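Local coordinates for protein aminoglycoside N(6')-acetyltransferase type 1 (Salmonella choleraesuis, PDB 2VBQ) that transfers an acetyl group from acetyl-CoA to the 6'-amino group of aminoglycoside antibiotics and so confers resistance to them, at residues A[36-41]-A[48-53]; A[82-87]-A[92-97]; A[101-106]-A[110-115]; A[134-137]-A[142-145]. All coordinates share one frame; numbering follows the deposited sequence.

Overall arrangement
All four contacts belong to one GNAT acetyltransferase fold and follow each other along the chain without nesting. Interaction 1 pairs two helices. Interactions 2 and 3 share strand 95-103 and lie on opposite sides of the chain's centre, their centres about 25 Å apart. Interaction 4 uses the neighbouring parallel strand, 131-136, its centre about 14 Å from that of interaction 3. Leu-37 and Leu-41 of interaction 1 pack on Leu-104 and Phe-102 of interaction 3. Phe-97 of interaction 2 touches Ser-134 of interaction 4. Interactions 1, 3 and 4 line one pocket for the bisubstrate analog; Tyr-86 of interaction 2 bonds to another copy, probably held mainly by the second subunit, which interactions 2 and 4 touch.

Interaction 1. Residues A[36-41]-A[48-53]; sequences GLRKQL and DAHLAD
Two acceptors of helix 47-59 share NH1 of Arg-38. The Arg-38 NH1 to Asp-53 OD2 salt bridge is 3.0 Å long, and its N-H points at the oxygen at 157°. The oxygen lies in the guanidinium plane and offers its anti lone pair, while the carboxylate stands nearly perpendicular to that plane. NH2 adds a weak bond to the same oxygen. The second N-H of NH1 goes to His-50 ND1 at 3.1 Å. This bond is more bent, and NH1 sits out of the imidazole plane. Arg-38 reaches both partners with CG anti to its N (chi1 -151°) and an extended chain, whose CG and CD also lie against the imidazole. Lys-39 CG sits over one face of the His-50 ring, off its centre, in a CH-pi contact 3.8 Å from the centroid. Arg-38 NE turns elsewhere, to a salt bridge with Asp-79 on strand 73-83. The arginine therefore links both helices to the sheet, its charge probably balanced by two carboxylates. Arg-38 and Leu-41 touch the bisubstrate analog, and His-50 meets the ring of substrate-binding His-45. Helix 31-41 thus lines the GNAT substrate pocket, and helix 47-59 backs it by holding Arg-38.

Interaction 2. Residues A[82-87]-A[92-97]; sequences IRHDYV and SSPVVF
Strands 73-83 and 95-103 run antiparallel here, and Arg-83 and Val-95 form a hydrogen-bonded pair. Arg-83 N to Val-95 O is 2.7 Å and nearly straight, and Val-95 N returns a bond to Arg-83 O. Beyond this pair the guanidinium of Arg-83 lies flat on the Phe-97 ring. The planes differ by 10°, and CZ stands 3.5 Å from the centroid, almost on the ring normal. This is a cation-pi stack. The extended chain of Arg-83 carries the group over the ring, and NE also makes a salt bridge to Glu-99, which should help fix its rotation. Val-87 CG1 meets the edge of the same ring, 3.7 Å from Phe-97 CE2. Its other methyl, CG2, meets Val-95 tip to tip. The Arg-83 and Val-95 side chains leave the sheet on one face; those of Ile-82 and Val-96 leave on the other, where Trp-123 of helix 112-126 packs on both.

Pro-94 follows a cis peptide bond. Its CB lies 3.5 Å from Ile-82 CG2 and also covers one face of the His-84 ring. Two waters draw Ser-93 OG into the turn. One takes its proton and donates to Arg-83 O and Asp-85 O; the other donates to it and bonds His-84 ND1. Asp-85 bonds to backbone N atoms of His-84 and Asp-85 in the second subunit, and Tyr-86 OH bonds to an analog molecule, probably held mainly by that subunit. The arrangement is a beta hairpin whose connecting loop serves both the dimer interface and an aminoglycoside site.

Interaction 3. Residues A[101-106]-A[110-115]; sequences IFVLPS and RGVAKQ
Val-103 lays both its methyls against Val-112, with CG2 3.7 Å from Val-112 CG1 and CG1 3.9 Å from Val-112 CB. The contact sits where strand 95-103 passes into helix 112-126, in the beta-alpha-beta unit completed by strand 131-136, the part of the GNAT fold that binds acetyl-CoA. The two valine side chains cross at a slant. Each sets CG1 anti to its own backbone N (chi1 175° and -179°), and Val-103 thereby presents its two methyls to the helix. Val-103 CG2 also comes within 4.3 Å of Ala-113 CB. Two residues earlier in the strand, Ile-101 stretches its chain outward, and CD1 ends 4.0 Å from the same Ala-113 CB. These buried apolar groups seat the start of the helix on the strand. Met-21 and Ile-75, from strands 21-25 and 73-83, also pack on Val-112.

The CoA part of the analog lies alongside both segments, probably with its pantetheine arm on the strand and its pyrophosphate at the helix start. Backbone N atoms of Ile-101 and Val-103 bond to it from the strand; those of Gly-111 and Ala-113 bond to it from the helix start. Gly-111 occupies the N-cap position with a positive phi. The helix dipole would favour an anion at this end, as in the pyrophosphate-binding loop of GNAT enzymes. At the surface the extended Arg-110 side chain turns back to the 3-10 turn after the strand. Its NH1 makes one weak, strongly bent bond to Ser-106 O, 3.1 Å long with an angle of 120° at the hydrogen.

Interaction 4. Residues A[134-137]-A[142-145]; sequences SDTS and ISQK
Along strand 131-136, Thr-136 is the first residue of its segment to touch the segment 142-145, where it meets Ser-143 and Gln-144. Just before it, Asp-135 turns away from the helix. One of its carboxylate oxygens bonds to the bisubstrate analog and the other to Asn-88 of the second subunit. Ser-134, Asp-135 and Thr-136 pair with an antiparallel strand of that subunit, continuing the sheet across the dimer. Thr-136 points toward the helix and meets it with both branches. OG1 forms a hydrogen bond of 2.9 Å to Ser-143 OG, and either hydroxyl could be the donor. Both oxygens stand anti to their own backbone N, chi1 -155° for Thr-136 and -180° for Ser-143, which turns the two hydroxyls toward each other. The methyl of Thr-136 takes the apolar side of the contact, with CG2 3.7 Å from Gln-144 CG; the two side chains cross at about a right angle.

Ser-137 closes the segment with its backbone. Its carbonyl O accepts a weak bond of 3.2 Å from Gln-144 NE2, at an angle of 132°. NE2 also lies within weak bonding range of Pro-138 O and Asn-140 O, so its grip is probably shared among these carbonyls. Ser-137 OG turns to Glu-139 N instead. With Thr-136 and Ser-143 both in the pocket of the analog, this strand-to-helix turn forms part of the GNAT active-site cleft.

Interaction 1. Residues A[36-41]-A[48-53]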
# COMPACT_ATOMS: atom_id res chain seq x y z
N GLY A 36 -9.51 18.61 14.73
CA GLY A 36 -9.27 20.02 14.35
C GLY A 36 -8.12 20.20 13.37
O GLY A 36 -8.19 21.03 12.44
N LEU A 37 -7.05 19.43 13.58
CA LEU A 37 -5.89 19.45 12.70
C LEU A 37 -6.09 18.67 11.40
O LEU A 37 -5.69 19.11 10.32
CB LEU A 37 -4.68 18.89 13.46
CG LEU A 37 -4.04 19.84 14.45
CD1 LEU A 37 -3.19 19.06 15.46
CD2 LEU A 37 -3.24 20.97 13.71
N ARG A 38 -6.72 17.50 11.52
CA ARG A 38 -6.94 16.63 10.37
C ARG A 38 -7.75 17.31 9.26
O ARG A 38 -7.52 17.10 8.06
CB ARG A 38 -7.62 15.34 10.83
CG ARG A 38 -7.30 14.13 9.96
CD ARG A 38 -7.78 12.94 10.71
NE ARG A 38 -7.48 11.65 10.12
CZ ARG A 38 -8.36 10.87 9.51
NH1 ARG A 38 -9.62 11.28 9.34
NH2 ARG A 38 -7.99 9.68 9.05
N LYS A 39 -8.70 18.15 9.66
CA LYS A 39 -9.53 18.86 8.70
C LYS A 39 -8.73 19.93 7.95
O LYS A 39 -9.16 20.40 6.89
CB LYS A 39 -10.76 19.47 9.40
CG LYS A 39 -11.74 18.39 9.84
CD LYS A 39 -12.63 18.80 11.01
CE LYS A 39 -14.01 18.22 10.82
NZ LYS A 39 -14.48 17.46 12.03
N GLN A 40 -7.58 20.31 8.51
CA GLN A 40 -6.70 21.24 7.82
C GLN A 40 -5.73 20.53 6.88
O GLN A 40 -5.35 21.08 5.85
CB GLN A 40 -5.95 22.13 8.80
CG GLN A 40 -6.86 22.97 9.68
CD GLN A 40 -6.09 23.72 10.76
OE1 GLN A 40 -5.33 24.66 10.46
NE2 GLN A 40 -6.28 23.31 12.03
N LEU A 41 -5.32 19.30 7.22
CA LEU A 41 -4.50 18.54 6.28
C LEU A 41 -5.34 18.15 5.05
O LEU A 41 -4.89 18.28 3.90
CB LEU A 41 -3.88 17.29 6.93
CG LEU A 41 -3.10 16.36 5.99
CD1 LEU A 41 -1.92 17.08 5.29
CD2 LEU A 41 -2.63 15.12 6.73
N ASP A 48 -18.46 13.46 8.40
CA ASP A 48 -18.81 12.20 9.07
C ASP A 48 -17.68 11.16 9.02
O ASP A 48 -17.65 10.23 9.83
CB ASP A 48 -20.09 11.60 8.48
CG ASP A 48 -21.36 12.18 9.10
OD1 ASP A 48 -21.28 12.85 10.16
OD2 ASP A 48 -22.45 11.95 8.53
N ALA A 49 -16.78 11.32 8.05
CA ALA A 49 -15.61 10.44 7.90
C ALA A 49 -14.62 10.60 9.06
O ALA A 49 -14.28 9.61 9.72
CB ALA A 49 -14.93 10.68 6.55
N HIS A 50 -14.20 11.84 9.32
CA HIS A 50 -13.32 12.17 10.46
C HIS A 50 -13.81 11.57 11.79
O HIS A 50 -13.01 11.07 12.58
CB HIS A 50 -13.16 13.69 10.61
CG HIS A 50 -12.39 14.34 9.49
ND1 HIS A 50 -11.05 14.07 9.26
CD2 HIS A 50 -12.75 15.25 8.56
CE1 HIS A 50 -10.64 14.78 8.23
NE2 HIS A 50 -11.65 15.51 7.79
N LEU A 51 -15.12 11.60 12.02
CA LEU A 51 -15.73 11.06 13.24
C LEU A 51 -15.58 9.54 13.35
O LEU A 51 -15.16 9.01 14.39
CB LEU A 51 -17.20 11.47 13.33
CG LEU A 51 -18.01 10.92 14.52
CD1 LEU A 51 -17.72 11.70 15.80
CD2 LEU A 51 -19.52 10.91 14.19
N ALA A 52 -15.95 8.84 12.27
CA ALA A 52 -15.87 7.39 12.23
C ALA A 52 -14.40 6.94 12.30
O ALA A 52 -14.08 5.97 12.98
CB ALA A 52 -16.55 6.85 10.98
N ASP A 53 -13.53 7.66 11.60
CA ASP A 53 -12.08 7.42 11.63
C ASP A 53 -11.49 7.53 13.03
O ASP A 53 -10.71 6.68 13.44
CB ASP A 53 -11.34 8.36 10.68
CG ASP A 53 -11.68 8.10 9.22
OD1 ASP A 53 -12.39 7.11 8.93
OD2 ASP A 53 -11.25 8.91 8.36

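Interaction 2. Residues A[82-87]-A[92-97]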
# COMPACT_ATOMS: atom_id res chain seq x y z
N ILE A 82 -0.15 -0.19 10.99
CA ILE A 82 0.67 -1.38 10.78
C ILE A 82 0.02 -2.13 9.62
O ILE A 82 -1.11 -2.64 9.73
CB ILE A 82 0.68 -2.30 12.00
CG1 ILE A 82 1.08 -1.53 13.28
CG2 ILE A 82 1.59 -3.55 11.70
CD1 ILE A 82 2.46 -0.92 13.26
N ARG A 83 0.74 -2.18 8.51
CA ARG A 83 0.19 -2.73 7.29
C ARG A 83 0.71 -4.15 7.08
O ARG A 83 1.91 -4.38 7.14
CB ARG A 83 0.58 -1.87 6.07
CG ARG A 83 -0.19 -0.55 5.96
CD ARG A 83 -0.01 -0.04 4.53
NE ARG A 83 -0.48 1.31 4.27
CZ ARG A 83 -0.30 1.94 3.10
NH1 ARG A 83 0.33 1.32 2.10
NH2 ARG A 83 -0.74 3.18 2.91
N HIS A 84 -0.22 -5.09 6.88
CA HIS A 84 0.12 -6.45 6.41
C HIS A 84 0.06 -6.59 4.87
O HIS A 84 0.63 -7.54 4.33
CB HIS A 84 -0.78 -7.50 7.05
CG HIS A 84 -0.46 -7.78 8.49
ND1 HIS A 84 0.50 -8.69 8.89
CD2 HIS A 84 -1.00 -7.28 9.63
CE1 HIS A 84 0.55 -8.74 10.21
NE2 HIS A 84 -0.35 -7.88 10.69
N ASP A 85 -0.64 -5.68 4.19
CA ASP A 85 -0.67 -5.71 2.71
C ASP A 85 0.77 -5.49 2.22
O ASP A 85 1.59 -4.88 2.93
CB ASP A 85 -1.52 -4.59 2.11
CG ASP A 85 -3.01 -4.68 2.45
OD1 ASP A 85 -3.52 -5.70 2.96
OD2 ASP A 85 -3.70 -3.68 2.19
N TYR A 86 1.08 -5.98 1.02
CA TYR A 86 2.34 -5.62 0.38
C TYR A 86 2.50 -4.11 0.42
O TYR A 86 1.57 -3.37 0.02
CB TYR A 86 2.38 -6.10 -1.09
CG TYR A 86 3.56 -5.50 -1.81
CD1 TYR A 86 4.86 -5.98 -1.58
CD2 TYR A 86 3.40 -4.41 -2.67
CE1 TYR A 86 5.96 -5.42 -2.21
CE2 TYR A 86 4.52 -3.83 -3.30
CZ TYR A 86 5.78 -4.35 -3.06
OH TYR A 86 6.87 -3.78 -3.69
N VAL A 87 3.65 -3.63 0.89
CA VAL A 87 4.00 -2.21 0.79
C VAL A 87 5.12 -2.01 -0.26
O VAL A 87 6.20 -2.62 -0.17
CB VAL A 87 4.44 -1.60 2.16
CG1 VAL A 87 4.69 -0.09 2.02
CG2 VAL A 87 3.37 -1.87 3.26
N SER A 92 9.86 -6.74 3.94
CA SER A 92 9.33 -7.51 5.07
C SER A 92 7.88 -7.16 5.35
O SER A 92 7.33 -6.27 4.69
CB SER A 92 10.21 -7.34 6.32
OG SER A 92 10.29 -5.97 6.69
N SER A 93 7.28 -7.87 6.29
CA SER A 93 5.89 -7.67 6.68
C SER A 93 5.72 -8.11 8.13
O SER A 93 6.29 -9.11 8.55
CB SER A 93 4.91 -8.38 5.71
OG SER A 93 3.55 -8.03 5.95
N PRO A 94 4.96 -7.33 8.94
CA PRO A 94 4.23 -6.13 8.58
C PRO A 94 5.14 -4.89 8.54
O PRO A 94 6.32 -4.97 8.93
CB PRO A 94 3.19 -6.01 9.72
CG PRO A 94 3.93 -6.50 10.91
CD PRO A 94 4.83 -7.63 10.38
N VAL A 95 4.58 -3.77 8.08
CA VAL A 95 5.31 -2.51 7.92
C VAL A 95 4.55 -1.41 8.66
O VAL A 95 3.30 -1.36 8.61
CB VAL A 95 5.48 -2.15 6.40
CG1 VAL A 95 6.09 -0.76 6.21
CG2 VAL A 95 6.33 -3.20 5.69
N VAL A 96 5.29 -0.56 9.39
CA VAL A 96 4.71 0.67 9.98
C VAL A 96 4.63 1.79 8.94
O VAL A 96 5.64 2.17 8.32
CB VAL A 96 5.38 1.13 11.35
CG1 VAL A 96 6.84 1.53 11.19
CG2 VAL A 96 4.54 2.24 12.02
N PHE A 97 3.41 2.27 8.70
CA PHE A 97 3.19 3.15 7.57
C PHE A 97 2.72 4.54 8.02
O PHE A 97 1.80 4.66 8.83
CB PHE A 97 2.20 2.56 6.52
CG PHE A 97 2.35 3.21 5.16
CD1 PHE A 97 1.73 4.43 4.87
CD2 PHE A 97 3.19 2.64 4.21
CE1 PHE A 97 1.91 5.05 3.63
CE2 PHE A 97 3.37 3.26 2.97
CZ PHE A 97 2.72 4.46 2.69
O HOH W 1 3.35 -5.51 4.85
O HOH W 2 1.89 -9.92 6.94
O HOH W 3 5.57 -5.42 2.69

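Interaction 3. Residues A[101-106]-A[110-115]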
# COMPACT_ATOMS: atom_id res chain seq x y z
N ILE A 101 0.62 13.24 7.76
CA ILE A 101 1.37 14.09 8.66
C ILE A 101 1.14 15.56 8.29
O ILE A 101 1.13 15.93 7.10
CB ILE A 101 2.88 13.71 8.72
CG1 ILE A 101 3.56 14.39 9.92
CG2 ILE A 101 3.59 14.03 7.36
CD1 ILE A 101 4.82 13.72 10.40
N PHE A 102 0.96 16.38 9.32
CA PHE A 102 0.65 17.80 9.15
C PHE A 102 1.10 18.56 10.37
O PHE A 102 0.84 18.14 11.51
CB PHE A 102 -0.86 18.00 8.93
CG PHE A 102 -1.29 19.46 8.92
CD1 PHE A 102 -1.24 20.22 7.74
CD2 PHE A 102 -1.75 20.06 10.09
CE1 PHE A 102 -1.65 21.61 7.74
CE2 PHE A 102 -2.15 21.41 10.11
CZ PHE A 102 -2.10 22.18 8.93
N VAL A 103 1.77 19.69 10.15
CA VAL A 103 2.16 20.61 11.22
C VAL A 103 1.63 21.98 10.82
O VAL A 103 1.75 22.36 9.65
CB VAL A 103 3.70 20.65 11.43
CG1 VAL A 103 4.12 21.71 12.48
CG2 VAL A 103 4.24 19.27 11.84
N LEU A 104 1.02 22.69 11.77
CA LEU A 104 0.46 24.02 11.47
C LEU A 104 1.54 24.93 10.88
O LEU A 104 2.68 24.91 11.36
CB LEU A 104 -0.08 24.68 12.75
CG LEU A 104 -1.41 24.13 13.28
CD1 LEU A 104 -1.67 24.62 14.67
CD2 LEU A 104 -2.56 24.50 12.37
N PRO A 105 1.17 25.73 9.85
CA PRO A 105 2.12 26.65 9.19
C PRO A 105 3.05 27.41 10.16
O PRO A 105 4.26 27.38 9.95
CB PRO A 105 1.21 27.58 8.39
CG PRO A 105 0.09 26.67 7.99
CD PRO A 105 -0.16 25.79 9.22
N SER A 106 2.51 27.97 11.25
CA SER A 106 3.28 28.82 12.16
C SER A 106 4.29 28.06 13.01
O SER A 106 5.18 28.68 13.61
CB SER A 106 2.37 29.64 13.09
OG SER A 106 1.52 30.49 12.34
N ARG A 110 10.62 23.44 13.04
CA ARG A 110 11.03 23.48 14.43
C ARG A 110 11.25 22.07 14.95
O ARG A 110 11.48 21.88 16.13
CB ARG A 110 9.95 24.13 15.28
CG ARG A 110 9.71 25.62 14.99
CD ARG A 110 8.88 26.16 16.14
NE ARG A 110 8.15 27.38 15.79
CZ ARG A 110 7.41 28.06 16.66
NH1 ARG A 110 6.76 29.15 16.26
NH2 ARG A 110 7.32 27.67 17.94
N GLY A 111 11.14 21.08 14.07
CA GLY A 111 11.34 19.70 14.47
C GLY A 111 10.10 18.96 14.91
O GLY A 111 10.20 17.86 15.46
N VAL A 112 8.92 19.55 14.69
CA VAL A 112 7.65 18.88 15.08
C VAL A 112 7.47 17.57 14.30
O VAL A 112 7.26 16.52 14.91
CB VAL A 112 6.38 19.81 14.97
CG1 VAL A 112 5.10 19.07 15.40
CG2 VAL A 112 6.54 21.10 15.84
N ALA A 113 7.54 17.61 12.98
CA ALA A 113 7.40 16.36 12.20
C ALA A 113 8.46 15.31 12.59
O ALA A 113 8.17 14.13 12.72
CB ALA A 113 7.48 16.67 10.71
N LYS A 114 9.70 15.74 12.76
CA LYS A 114 10.76 14.83 13.21
C LYS A 114 10.32 14.02 14.46
O LYS A 114 10.41 12.79 14.49
CB LYS A 114 12.01 15.64 13.53
CG LYS A 114 13.22 14.85 13.99
CD LYS A 114 14.37 15.80 14.14
CE LYS A 114 15.35 15.30 15.16
NZ LYS A 114 16.21 14.25 14.56
N GLN A 115 9.83 14.72 15.47
CA GLN A 115 9.39 14.08 16.69
C GLN A 115 8.13 13.24 16.50
O GLN A 115 8.05 12.15 17.04
CB GLN A 115 9.25 15.08 17.81
CG GLN A 115 10.62 15.58 18.26
CD GLN A 115 10.53 16.42 19.50
OE1 GLN A 115 11.08 17.52 19.54
NE2 GLN A 115 9.84 15.90 20.54

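Interaction 4. Residues A[134-137]-A[142-145]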
# COMPACT_ATOMS: atom_id res chain seq x y z
N SER A 134 6.29 5.29 3.76
CA SER A 134 5.47 6.46 3.51
C SER A 134 5.42 6.69 2.00
O SER A 134 6.19 6.08 1.26
CB SER A 134 6.07 7.67 4.22
OG SER A 134 5.23 8.81 4.12
N ASP A 135 4.49 7.51 1.53
CA ASP A 135 4.51 7.91 0.14
C ASP A 135 4.12 9.38 0.09
O ASP A 135 3.54 9.92 1.03
CB ASP A 135 3.60 7.04 -0.74
CG ASP A 135 2.13 7.39 -0.62
OD1 ASP A 135 1.74 8.55 -0.91
OD2 ASP A 135 1.33 6.50 -0.27
N THR A 136 4.44 10.02 -1.02
CA THR A 136 4.06 11.40 -1.19
C THR A 136 3.94 11.67 -2.68
O THR A 136 4.46 10.92 -3.50
CB THR A 136 5.08 12.39 -0.51
OG1 THR A 136 4.40 13.61 -0.21
CG2 THR A 136 6.32 12.67 -1.43
N SER A 137 3.24 12.74 -3.01
CA SER A 137 3.14 13.17 -4.40
C SER A 137 4.49 13.62 -4.99
O SER A 137 5.28 14.27 -4.28
CB SER A 137 2.15 14.32 -4.52
OG SER A 137 2.24 14.81 -5.84
N ILE A 142 8.52 19.76 -0.76
CA ILE A 142 8.86 19.94 0.67
C ILE A 142 8.76 18.59 1.40
O ILE A 142 9.66 18.20 2.16
CB ILE A 142 7.99 21.02 1.36
CG1 ILE A 142 8.43 22.44 0.91
CG2 ILE A 142 8.09 20.92 2.90
CD1 ILE A 142 7.46 23.53 1.32
N SER A 143 7.69 17.86 1.12
CA SER A 143 7.51 16.52 1.70
C SER A 143 8.66 15.58 1.34
O SER A 143 9.14 14.85 2.19
CB SER A 143 6.19 15.89 1.31
OG SER A 143 6.11 14.61 1.92
N GLN A 144 9.08 15.60 0.08
CA GLN A 144 10.22 14.76 -0.35
C GLN A 144 11.47 15.11 0.46
O GLN A 144 12.12 14.24 1.02
CB GLN A 144 10.44 14.92 -1.86
CG GLN A 144 9.21 14.51 -2.71
CD GLN A 144 9.30 15.00 -4.13
OE1 GLN A 144 10.36 14.94 -4.75
NE2 GLN A 144 8.18 15.48 -4.67
N LYS A 145 11.79 16.40 0.55
CA LYS A 145 12.95 16.88 1.34
C LYS A 145 12.87 16.46 2.81
O LYS A 145 13.85 15.97 3.39
CB LYS A 145 13.05 18.41 1.23
CG LYS A 145 13.45 18.89 -0.17
CD LYS A 145 13.01 20.34 -0.39
CE LYS A 145 13.57 20.89 -1.70
NZ LYS A 145 13.19 22.32 -1.88